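Local coordinates for protein extracellular invertase (Aspergillus kawachii, PDB 5XH8) that probably hydrolyses sucrose and related beta-fructofuranosides and transfers fructosyl groups with high activity, forming fructooligosaccharides such as 1-kestose, at residues 24-29 / 564-569; 358-363 / 513-518; 452-457 / 546-551; 483-488 / 505-510. All blocks are in the same frame, centred on the assembly; numbering follows the deposited sequence.

Interaction 1 of 4, residues 24-29 / 564-569; sequences ETWRPR and WVRSWY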
# COMPACT_ATOMS: atom_id res chain seq x y z
N GLU A 24 -17.98 -21.89 33.18
CA GLU A 24 -19.44 -21.81 33.19
C GLU A 24 -20.04 -20.77 34.13
O GLU A 24 -21.22 -20.45 34.00
CB GLU A 24 -20.07 -23.19 33.47
CG GLU A 24 -19.77 -24.27 32.42
CD GLU A 24 -20.36 -24.00 31.01
OE1 GLU A 24 -21.11 -23.02 30.81
OE2 GLU A 24 -20.05 -24.77 30.06
N THR A 25 -19.23 -20.20 35.02
CA THR A 25 -19.72 -19.44 36.16
C THR A 25 -20.69 -18.35 35.77
O THR A 25 -21.81 -18.28 36.32
CB THR A 25 -18.54 -18.81 36.93
OG1 THR A 25 -17.64 -19.84 37.32
CG2 THR A 25 -19.02 -18.06 38.19
N TRP A 26 -20.25 -17.52 34.82
CA TRP A 26 -20.98 -16.33 34.40
C TRP A 26 -21.42 -16.36 32.92
O TRP A 26 -21.92 -15.36 32.38
CB TRP A 26 -20.10 -15.12 34.68
CG TRP A 26 -19.94 -14.80 36.16
CD1 TRP A 26 -20.93 -14.80 37.12
CD2 TRP A 26 -18.74 -14.40 36.84
NE1 TRP A 26 -20.41 -14.43 38.34
CE2 TRP A 26 -19.07 -14.19 38.20
CE3 TRP A 26 -17.40 -14.20 36.42
CZ2 TRP A 26 -18.13 -13.78 39.14
CZ3 TRP A 26 -16.46 -13.79 37.37
CH2 TRP A 26 -16.84 -13.58 38.72
N ARG A 27 -21.28 -17.52 32.31
CA ARG A 27 -21.45 -17.71 30.88
C ARG A 27 -22.92 -17.68 30.46
O ARG A 27 -23.75 -18.43 30.99
CB ARG A 27 -20.81 -19.03 30.46
CG ARG A 27 -20.65 -19.21 28.96
CD ARG A 27 -19.79 -20.42 28.63
NE ARG A 27 -19.75 -20.64 27.19
CZ ARG A 27 -18.97 -19.99 26.31
NH1 ARG A 27 -18.09 -19.07 26.69
NH2 ARG A 27 -19.08 -20.28 25.02
N PRO A 28 -23.25 -16.84 29.48
CA PRO A 28 -24.62 -16.85 29.00
C PRO A 28 -24.93 -18.09 28.15
O PRO A 28 -24.00 -18.74 27.64
CB PRO A 28 -24.69 -15.55 28.20
CG PRO A 28 -23.31 -15.36 27.68
CD PRO A 28 -22.41 -15.87 28.76
N ARG A 29 -26.21 -18.40 28.01
CA ARG A 29 -26.67 -19.48 27.11
C ARG A 29 -27.41 -19.04 25.84
O ARG A 29 -27.53 -19.83 24.90
CB ARG A 29 -27.53 -20.48 27.89
CG ARG A 29 -28.89 -19.96 28.33
CD ARG A 29 -29.77 -21.11 28.83
NE ARG A 29 -29.21 -21.78 30.01
CZ ARG A 29 -29.85 -22.06 31.16
NH1 ARG A 29 -31.15 -21.79 31.37
NH2 ARG A 29 -29.16 -22.66 32.13
N TRP A 564 -22.61 -6.04 32.83
CA TRP A 564 -22.23 -7.29 33.48
C TRP A 564 -22.76 -7.34 34.92
O TRP A 564 -22.52 -6.41 35.70
CB TRP A 564 -20.71 -7.45 33.49
CG TRP A 564 -20.12 -7.57 32.12
CD1 TRP A 564 -19.45 -6.61 31.44
CD2 TRP A 564 -20.18 -8.72 31.27
NE1 TRP A 564 -19.10 -7.09 30.19
CE2 TRP A 564 -19.52 -8.38 30.07
CE3 TRP A 564 -20.70 -10.01 31.41
CZ2 TRP A 564 -19.39 -9.28 29.00
CZ3 TRP A 564 -20.58 -10.91 30.34
CH2 TRP A 564 -19.93 -10.53 29.14
N VAL A 565 -23.47 -8.41 35.26
CA VAL A 565 -23.96 -8.63 36.62
C VAL A 565 -23.40 -9.95 37.15
O VAL A 565 -24.01 -10.99 37.05
CB VAL A 565 -25.51 -8.52 36.73
CG1 VAL A 565 -25.91 -7.07 36.64
CG2 VAL A 565 -26.24 -9.34 35.67
N ARG A 566 -22.20 -9.87 37.71
CA ARG A 566 -21.44 -11.06 38.00
C ARG A 566 -21.67 -11.55 39.45
O ARG A 566 -20.75 -11.59 40.27
CB ARG A 566 -19.96 -10.81 37.63
CG ARG A 566 -19.77 -10.77 36.11
CD ARG A 566 -18.34 -10.92 35.56
NE ARG A 566 -17.82 -9.62 35.33
CZ ARG A 566 -17.40 -9.05 34.19
NH1 ARG A 566 -17.23 -9.66 33.01
NH2 ARG A 566 -17.05 -7.79 34.32
N SER A 567 -22.91 -11.95 39.75
CA SER A 567 -23.25 -12.50 41.07
C SER A 567 -22.61 -13.88 41.23
O SER A 567 -22.52 -14.67 40.27
CB SER A 567 -24.78 -12.55 41.28
OG SER A 567 -25.38 -13.62 40.58
N TRP A 568 -22.16 -14.16 42.45
CA TRP A 568 -21.50 -15.41 42.81
C TRP A 568 -22.43 -16.52 43.33
O TRP A 568 -22.34 -17.65 42.86
CB TRP A 568 -20.42 -15.12 43.87
CG TRP A 568 -19.75 -16.37 44.32
CD1 TRP A 568 -20.01 -17.07 45.47
CD2 TRP A 568 -18.72 -17.09 43.64
NE1 TRP A 568 -19.21 -18.18 45.53
CE2 TRP A 568 -18.42 -18.23 44.42
CE3 TRP A 568 -18.03 -16.90 42.43
CZ2 TRP A 568 -17.44 -19.15 44.05
CZ3 TRP A 568 -17.07 -17.83 42.05
CH2 TRP A 568 -16.78 -18.93 42.86
N TYR A 569 -23.24 -16.20 44.34
CA TYR A 569 -23.93 -17.22 45.16
C TYR A 569 -25.10 -17.85 44.39
O TYR A 569 -25.86 -17.16 43.71
CB TYR A 569 -24.44 -16.62 46.51
CG TYR A 569 -23.35 -16.37 47.52
CD1 TYR A 569 -22.81 -17.42 48.27
CD2 TYR A 569 -22.85 -15.08 47.75
CE1 TYR A 569 -21.79 -17.20 49.21
CE2 TYR A 569 -21.84 -14.86 48.69
CZ TYR A 569 -21.32 -15.93 49.41
OH TYR A 569 -20.32 -15.72 50.32
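The indole of Trp26 has Arg566 on one face and Thr25 on the other. Arg566 CB forms a CH-pi contact, 3.7 Å from the centroid of the five-membered ring of Trp26 and 19° off its normal. Arg566 CD lies over the six-membered ring, 3.5 Å from Trp26 CE3, while Thr25 CG2 sits toward the rim of the opposite face. At the edge, in the ring plane, Trp26 NE1 donates to Ser567 O (2.9 Å, 151° at the hydrogen), although the donor stands well above the plane of that carbonyl. The contact joins the loop leading to strand 37-47, the first strand of the beta-propeller, to the loop that leaves strand 559-564 of the C-terminal beta-sandwich, the two-domain architecture of GH32 enzymes. Arg566 is the centre of an inverse gamma turn, and its side chain crosses Trp26 at about a right angle. The bend at chi3 (-96°) turns NE off the line of the aliphatic chain, and beyond it Arg566 NH1 lies 3.5 Å above the ring plane of Trp564. Thr25 CG2 also approaches Trp568 CZ3 at 4.3 Å, its hydroxyl being bonded to Tyr7.

Interaction 2 of 4, residues 358-363 / 513-518; sequences GFPTNQ and DGIDSS
Backbone packing brings Phe359 and Gly514 together, their CA atoms only 4.2 Å apart, and no hydrogen bond joins the two segments. Gly358 and Gly514 both have positive phi and no side chain, which lets the main chains lie this close. Phe359 CA makes a CA-H...O contact of 3.6 Å with Asp513 O. Two acceptors, Gly358 O and Asp513 O, face each other at 3.1 Å, an arrangement that should be mildly repulsive; Gly358 O has a weak hydrogen bond from Ser15. The aromatic contact is an edge-on one: with CG anti to the backbone N (chi1 -177°), the Phe359 ring lies so that its CD2 edge meets Gly514 O, 3.3 Å from CD2 and in the plane of the ring.

These residues join the two domains of the GH32 fold, since 358-363 leads through helix 361-364 into propeller strand 366-385, whereas 513-518 is a loop of the C-terminal beta-sandwich, where Asp516 OD2 forms a salt bridge with Arg502. Pro360 is the N-cap of that helix and the centre of an inverse gamma turn.

Apolar contacts are sparser. Ile515 crosses Phe359 at about a right angle, with its CG1 4.1 Å from Phe359 CD2, and Ile515 CD1 approaches Pro360 CD at 4.4 Å. Pro360 CD in turn rests on one face of the Phe359 ring, near the rim, and Phe359 also packs on Arg566.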
# COMPACT_ATOMS: atom_id res chain seq x y z
N GLY A 358 -6.49 -7.32 36.64
CA GLY A 358 -6.65 -8.38 37.64
C GLY A 358 -7.91 -9.24 37.54
O GLY A 358 -8.12 -10.11 38.40
N PHE A 359 -8.74 -9.02 36.52
CA PHE A 359 -9.93 -9.86 36.29
C PHE A 359 -9.46 -11.31 36.07
O PHE A 359 -8.43 -11.55 35.46
CB PHE A 359 -10.78 -9.35 35.09
CG PHE A 359 -12.04 -10.15 34.88
CD1 PHE A 359 -12.02 -11.36 34.18
CD2 PHE A 359 -13.25 -9.72 35.40
CE1 PHE A 359 -13.17 -12.12 34.04
CE2 PHE A 359 -14.42 -10.48 35.25
CZ PHE A 359 -14.38 -11.68 34.56
N PRO A 360 -10.20 -12.30 36.59
CA PRO A 360 -9.73 -13.68 36.48
C PRO A 360 -9.98 -14.31 35.09
O PRO A 360 -10.79 -15.23 34.91
CB PRO A 360 -10.51 -14.38 37.59
CG PRO A 360 -11.79 -13.63 37.64
CD PRO A 360 -11.40 -12.20 37.44
N THR A 361 -9.21 -13.83 34.12
CA THR A 361 -9.41 -14.15 32.71
C THR A 361 -9.01 -15.58 32.41
O THR A 361 -9.76 -16.32 31.77
CB THR A 361 -8.70 -13.11 31.80
OG1 THR A 361 -9.40 -11.87 31.96
CG2 THR A 361 -8.75 -13.52 30.30
N ASN A 362 -7.88 -16.02 32.96
CA ASN A 362 -7.44 -17.41 32.73
C ASN A 362 -8.38 -18.42 33.36
O ASN A 362 -8.53 -19.51 32.83
CB ASN A 362 -6.03 -17.65 33.24
CG ASN A 362 -5.00 -16.84 32.47
OD1 ASN A 362 -5.26 -16.35 31.37
ND2 ASN A 362 -3.84 -16.70 33.05
N GLN A 363 -9.04 -18.02 34.45
CA GLN A 363 -10.01 -18.87 35.14
C GLN A 363 -11.30 -18.96 34.32
O GLN A 363 -11.87 -20.04 34.14
CB GLN A 363 -10.31 -18.30 36.54
CG GLN A 363 -9.14 -18.44 37.52
CD GLN A 363 -8.00 -17.48 37.26
OE1 GLN A 363 -8.18 -16.36 36.75
NE2 GLN A 363 -6.81 -17.89 37.64
N ASP A 513 -9.73 -8.46 42.21
CA ASP A 513 -9.58 -7.24 41.41
C ASP A 513 -10.26 -7.38 40.03
O ASP A 513 -10.46 -8.49 39.53
CB ASP A 513 -8.09 -6.92 41.19
CG ASP A 513 -7.35 -6.62 42.49
OD1 ASP A 513 -7.90 -5.96 43.37
OD2 ASP A 513 -6.20 -7.06 42.61
N GLY A 514 -10.58 -6.24 39.45
CA GLY A 514 -11.00 -6.15 38.06
C GLY A 514 -12.44 -6.53 37.82
O GLY A 514 -12.82 -6.74 36.67
N ILE A 515 -13.24 -6.61 38.88
CA ILE A 515 -14.66 -6.91 38.77
C ILE A 515 -15.39 -5.61 39.07
O ILE A 515 -15.65 -5.25 40.22
CB ILE A 515 -15.10 -8.08 39.67
CG1 ILE A 515 -14.23 -9.30 39.34
CG2 ILE A 515 -16.59 -8.38 39.47
CD1 ILE A 515 -14.67 -10.61 39.94
N ASP A 516 -15.69 -4.89 37.99
CA ASP A 516 -16.30 -3.57 38.03
C ASP A 516 -17.63 -3.60 38.81
O ASP A 516 -18.46 -4.50 38.60
CB ASP A 516 -16.54 -3.09 36.58
CG ASP A 516 -16.99 -1.64 36.48
OD1 ASP A 516 -16.78 -0.89 37.45
OD2 ASP A 516 -17.55 -1.27 35.41
N SER A 517 -17.82 -2.63 39.71
CA SER A 517 -19.09 -2.45 40.44
C SER A 517 -19.69 -1.04 40.27
O SER A 517 -20.66 -0.70 40.95
CB SER A 517 -18.88 -2.77 41.91
OG SER A 517 -17.93 -1.87 42.47
N SER A 518 -19.13 -0.24 39.35
CA SER A 518 -19.67 1.06 38.94
C SER A 518 -21.11 0.98 38.55
O SER A 518 -21.57 -0.03 38.00
CB SER A 518 -18.99 1.55 37.66
OG SER A 518 -17.62 1.67 37.85

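Interaction 3 of 4, residues 452-457 / 546-551; sequences SEKFFV and VDNSVL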
# COMPACT_ATOMS: atom_id res chain seq x y z
N SER A 452 -35.77 -19.54 40.06
CA SER A 452 -34.79 -20.33 40.77
C SER A 452 -33.46 -20.41 40.02
O SER A 452 -32.57 -21.11 40.49
CB SER A 452 -35.33 -21.73 40.98
OG SER A 452 -35.57 -22.33 39.72
N GLU A 453 -33.33 -19.75 38.86
CA GLU A 453 -32.01 -19.65 38.22
C GLU A 453 -31.79 -18.28 37.60
O GLU A 453 -32.73 -17.49 37.47
CB GLU A 453 -31.78 -20.78 37.20
CG GLU A 453 -32.71 -20.76 36.01
CD GLU A 453 -32.36 -21.79 34.95
OE1 GLU A 453 -31.29 -22.46 35.02
OE2 GLU A 453 -33.16 -21.93 34.01
N LYS A 454 -30.54 -18.01 37.22
CA LYS A 454 -30.14 -16.69 36.77
C LYS A 454 -30.29 -16.52 35.22
O LYS A 454 -29.44 -15.92 34.56
CB LYS A 454 -28.70 -16.44 37.22
CG LYS A 454 -28.48 -16.56 38.72
CD LYS A 454 -27.05 -16.24 39.12
CE LYS A 454 -26.84 -16.48 40.62
NZ LYS A 454 -25.44 -16.24 41.03
N PHE A 455 -31.40 -17.03 34.69
CA PHE A 455 -31.70 -17.03 33.26
C PHE A 455 -33.19 -16.72 33.17
O PHE A 455 -34.01 -17.60 33.40
CB PHE A 455 -31.36 -18.38 32.62
CG PHE A 455 -29.92 -18.80 32.77
CD1 PHE A 455 -29.49 -19.54 33.88
CD2 PHE A 455 -28.98 -18.48 31.79
CE1 PHE A 455 -28.15 -19.93 34.01
CE2 PHE A 455 -27.66 -18.89 31.90
CZ PHE A 455 -27.24 -19.61 33.02
N PHE A 456 -33.54 -15.46 32.96
CA PHE A 456 -34.94 -15.08 32.91
C PHE A 456 -35.17 -13.79 32.17
O PHE A 456 -34.25 -12.98 32.02
CB PHE A 456 -35.53 -14.92 34.35
CG PHE A 456 -34.86 -13.86 35.19
CD1 PHE A 456 -35.33 -12.55 35.20
CD2 PHE A 456 -33.77 -14.18 35.99
CE1 PHE A 456 -34.71 -11.59 35.97
CE2 PHE A 456 -33.14 -13.22 36.76
CZ PHE A 456 -33.61 -11.91 36.75
N VAL A 457 -36.42 -13.59 31.75
CA VAL A 457 -36.92 -12.30 31.28
C VAL A 457 -37.95 -11.80 32.29
O VAL A 457 -38.80 -12.58 32.71
CB VAL A 457 -37.65 -12.40 29.92
CG1 VAL A 457 -38.11 -11.01 29.46
CG2 VAL A 457 -36.77 -13.07 28.87
N VAL A 546 -31.91 -11.31 31.76
CA VAL A 546 -30.75 -11.71 32.52
C VAL A 546 -30.32 -13.07 32.00
O VAL A 546 -31.05 -14.05 32.13
CB VAL A 546 -31.07 -11.76 34.03
CG1 VAL A 546 -29.91 -12.34 34.84
CG2 VAL A 546 -31.40 -10.37 34.52
N ASP A 547 -29.13 -13.12 31.41
CA ASP A 547 -28.58 -14.36 30.88
C ASP A 547 -27.26 -14.63 31.61
O ASP A 547 -26.15 -14.33 31.12
CB ASP A 547 -28.42 -14.24 29.35
CG ASP A 547 -28.06 -15.52 28.70
OD1 ASP A 547 -27.90 -16.56 29.39
OD2 ASP A 547 -27.92 -15.50 27.46
N ASN A 548 -27.43 -15.20 32.80
CA ASN A 548 -26.36 -15.45 33.76
C ASN A 548 -25.72 -14.15 34.27
O ASN A 548 -26.20 -13.60 35.26
CB ASN A 548 -25.36 -16.49 33.24
CG ASN A 548 -24.78 -17.37 34.35
OD1 ASN A 548 -25.04 -17.14 35.53
ND2 ASN A 548 -24.00 -18.36 33.97
N SER A 549 -24.66 -13.66 33.63
CA SER A 549 -24.06 -12.37 33.98
C SER A 549 -24.37 -11.25 32.98
O SER A 549 -23.99 -10.12 33.22
CB SER A 549 -22.53 -12.49 34.09
OG SER A 549 -21.92 -12.81 32.86
N VAL A 550 -25.03 -11.55 31.87
CA VAL A 550 -25.35 -10.52 30.90
C VAL A 550 -26.72 -9.94 31.21
O VAL A 550 -27.70 -10.64 31.12
CB VAL A 550 -25.35 -11.08 29.46
CG1 VAL A 550 -25.63 -9.96 28.47
CG2 VAL A 550 -24.03 -11.74 29.16
N LEU A 551 -26.77 -8.65 31.56
CA LEU A 551 -28.02 -7.94 31.76
C LEU A 551 -28.27 -6.99 30.59
O LEU A 551 -27.44 -6.14 30.29
CB LEU A 551 -28.00 -7.13 33.08
CG LEU A 551 -29.19 -6.16 33.29
CD1 LEU A 551 -30.54 -6.87 33.35
CD2 LEU A 551 -28.96 -5.36 34.56
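Phe455 and Phe456 pair with Asp547 and Val546 in a buried antiparallel strand contact, where the start of strand 455-463 meets the end of strand 534-547 in the C-terminal domain. Phe456 and Val546 are a hydrogen-bonded pair, with Val546 N to Phe456 O at 2.9 Å and Phe456 N to Val546 O at 3.0 Å; Phe455 and Asp547 form the adjoining non-hydrogen-bonded pair. Beyond them Asn548 N donates to Lys454 O (2.8 Å), extending the ladder into the turn.

On one face of the sheet, Val546 lies alongside Phe456, pointing the same way, with Val546 CB 3.9 Å from the centroid of the Phe456 ring, over its face, in a CH-pi contact, and Val546 CG2 3.5 Å from Phe456 CZ. On the other face, Asp547 OD1 meets the edge of the Phe455 ring, 3.3 Å from CD2. From the turn, Asn548 lies alongside that ring, its CA over one face and its CB 3.6 Å from Phe455 CE2. Asp547 bonds to Arg29, Ala30 and His31 of the N-terminal loop and Asn548 ND2 to Arg27 O there, whereas Lys454 NZ bonds to Ser567 and Tyr569 in the loop after strand 559-564. Arg29 also makes a cation-pi contact with Phe455.

Asp547 and Val550 bond to each other in both directions around a type II' turn, with Asn548 at its positive-phi corner: a tight two-residue beta-hairpin, flanked by a third strand of the sandwich sheet.

Interaction 4 of 4, residues 483-488 / 505-510; sequences EHESTT and TSAAAR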
# COMPACT_ATOMS: atom_id res chain seq x y z
N GLU A 483 -28.93 -12.85 50.77
CA GLU A 483 -28.44 -12.08 51.92
C GLU A 483 -27.11 -11.37 51.61
O GLU A 483 -26.84 -10.31 52.14
CB GLU A 483 -28.34 -12.95 53.18
CG GLU A 483 -27.01 -13.66 53.42
CD GLU A 483 -26.85 -14.17 54.86
OE1 GLU A 483 -26.51 -13.37 55.78
OE2 GLU A 483 -27.05 -15.38 55.07
N HIS A 484 -26.28 -11.96 50.74
CA HIS A 484 -24.95 -11.42 50.43
C HIS A 484 -24.86 -10.50 49.19
O HIS A 484 -23.88 -9.80 49.04
CB HIS A 484 -23.97 -12.57 50.28
CG HIS A 484 -23.79 -13.36 51.53
ND1 HIS A 484 -23.22 -12.84 52.68
CD2 HIS A 484 -24.13 -14.64 51.84
CE1 HIS A 484 -23.21 -13.76 53.62
NE2 HIS A 484 -23.76 -14.86 53.14
N GLU A 485 -25.85 -10.54 48.31
CA GLU A 485 -25.79 -9.83 47.01
C GLU A 485 -27.15 -9.30 46.59
O GLU A 485 -28.19 -9.84 46.98
CB GLU A 485 -25.28 -10.76 45.89
CG GLU A 485 -23.91 -11.37 46.12
CD GLU A 485 -23.56 -12.48 45.14
OE1 GLU A 485 -24.35 -13.43 44.94
OE2 GLU A 485 -22.44 -12.45 44.60
N SER A 486 -27.12 -8.25 45.77
CA SER A 486 -28.32 -7.74 45.11
C SER A 486 -27.93 -6.77 43.99
O SER A 486 -26.91 -6.10 44.05
CB SER A 486 -29.22 -6.99 46.12
OG SER A 486 -28.53 -5.89 46.67
N THR A 487 -28.80 -6.67 43.01
CA THR A 487 -28.65 -5.67 41.96
C THR A 487 -29.95 -4.90 41.84
O THR A 487 -31.02 -5.52 41.82
CB THR A 487 -28.34 -6.38 40.62
OG1 THR A 487 -27.12 -7.10 40.76
CG2 THR A 487 -28.23 -5.36 39.51
N THR A 488 -29.87 -3.58 41.71
CA THR A 488 -31.07 -2.76 41.62
C THR A 488 -31.09 -1.99 40.33
O THR A 488 -30.11 -1.33 39.96
CB THR A 488 -31.20 -1.82 42.83
OG1 THR A 488 -31.04 -2.59 44.01
CG2 THR A 488 -32.57 -1.21 42.89
N THR A 505 -23.74 -6.15 43.77
CA THR A 505 -24.07 -7.22 42.81
C THR A 505 -23.24 -8.47 43.04
O THR A 505 -23.78 -9.58 43.01
CB THR A 505 -23.87 -6.74 41.34
OG1 THR A 505 -24.85 -5.76 41.00
CG2 THR A 505 -23.96 -7.89 40.34
N SER A 506 -21.94 -8.28 43.27
CA SER A 506 -20.97 -9.37 43.26
C SER A 506 -20.13 -9.50 44.54
O SER A 506 -19.28 -8.66 44.80
CB SER A 506 -20.00 -9.22 42.10
OG SER A 506 -19.17 -10.36 42.02
N ALA A 507 -20.34 -10.59 45.28
CA ALA A 507 -19.47 -10.94 46.42
C ALA A 507 -18.03 -11.24 45.97
O ALA A 507 -17.10 -11.09 46.76
CB ALA A 507 -20.04 -12.12 47.18
N ALA A 508 -17.85 -11.66 44.72
CA ALA A 508 -16.50 -11.84 44.15
C ALA A 508 -15.74 -10.53 43.97
O ALA A 508 -14.51 -10.52 44.09
CB ALA A 508 -16.57 -12.60 42.84
N ALA A 509 -16.44 -9.43 43.72
CA ALA A 509 -15.80 -8.10 43.63
C ALA A 509 -15.11 -7.65 44.92
O ALA A 509 -14.26 -6.75 44.87
CB ALA A 509 -16.82 -7.05 43.21
N ARG A 510 -15.47 -8.25 46.05
CA ARG A 510 -14.88 -7.95 47.35
C ARG A 510 -13.59 -8.72 47.57
O ARG A 510 -12.79 -8.33 48.39
CB ARG A 510 -15.89 -8.29 48.49
CG ARG A 510 -17.21 -7.53 48.38
CD ARG A 510 -18.36 -8.08 49.22
NE ARG A 510 -19.63 -7.70 48.60
CZ ARG A 510 -20.81 -8.33 48.74
NH1 ARG A 510 -20.95 -9.40 49.51
NH2 ARG A 510 -21.86 -7.88 48.06
O HOH W 1 -26.70 -9.28 42.40
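Glu485 reaches across to the backbone of 505-507 along its whole length. CG stands anti to the carbonyl carbon (chi1 -59°), and the chain then extends. Glu485 CB lies 3.5 Å from Thr505 O, and CG and CD pass the same carbonyl oxygen at similar range. At the tip, Glu485 OE2 accepts from Ala507 N at 2.9 Å in a nearly straight bond (175° at the hydrogen), using the lone pair directed away from OE1; Ala507 CB packs against the same oxygen. OE2 also takes the N-H of Trp568, while OE1 receives Tyr569 N and is hydrogen-bonded to Ser572 OG.

Either side of Glu485 in sequence, the segments meet again. Arg510 grips His484 O end-on, with NH1 and NH2 each 3.0 Å from that single oxygen, which lies in the guanidinium plane. One face of the guanidinium rests over Ala507 CA. Further on, Thr505 OG1 donates to Thr487 OG1 at 2.6 Å, and Thr487 OG1 donates to a water 2.8 Å away, which donates in turn to Thr505 O at 3.0 Å. The hydroxyls and the water thus form a chain of hydrogen bonds with one donor direction that ends on a carbonyl of the residue where it began.

The contact ties the turn before strand 487-492 to the long loop after strand 497-501 in the beta-sandwich. With three backbone N-H groups and a serine hydroxyl around it, the buried Glu485 carboxylate is probably kept ionised, its charge balanced by these N-H dipoles.

Interactions 1 to 4 lie close together, with centres about 8 to 19 Å apart. Interactions 1 and 2 each join a segment associated with the propeller to a loop of the C-terminal beta-sandwich, while interactions 3 and 4 lie within the sandwich, one in its seven-stranded sheet and the other beside its six-stranded one. Along the chain, 24-29 comes first and 564-569 last, so interaction 1 encloses the other three; interactions 2 and 3 alternate. Interaction 1 touches all of the others, 2 and 4 meet through Ile515, and interaction 3 touches neither 2 nor 4. Thus 1 and 2 connect the domains, and 3 and 4 shape the sandwich loops they pack on.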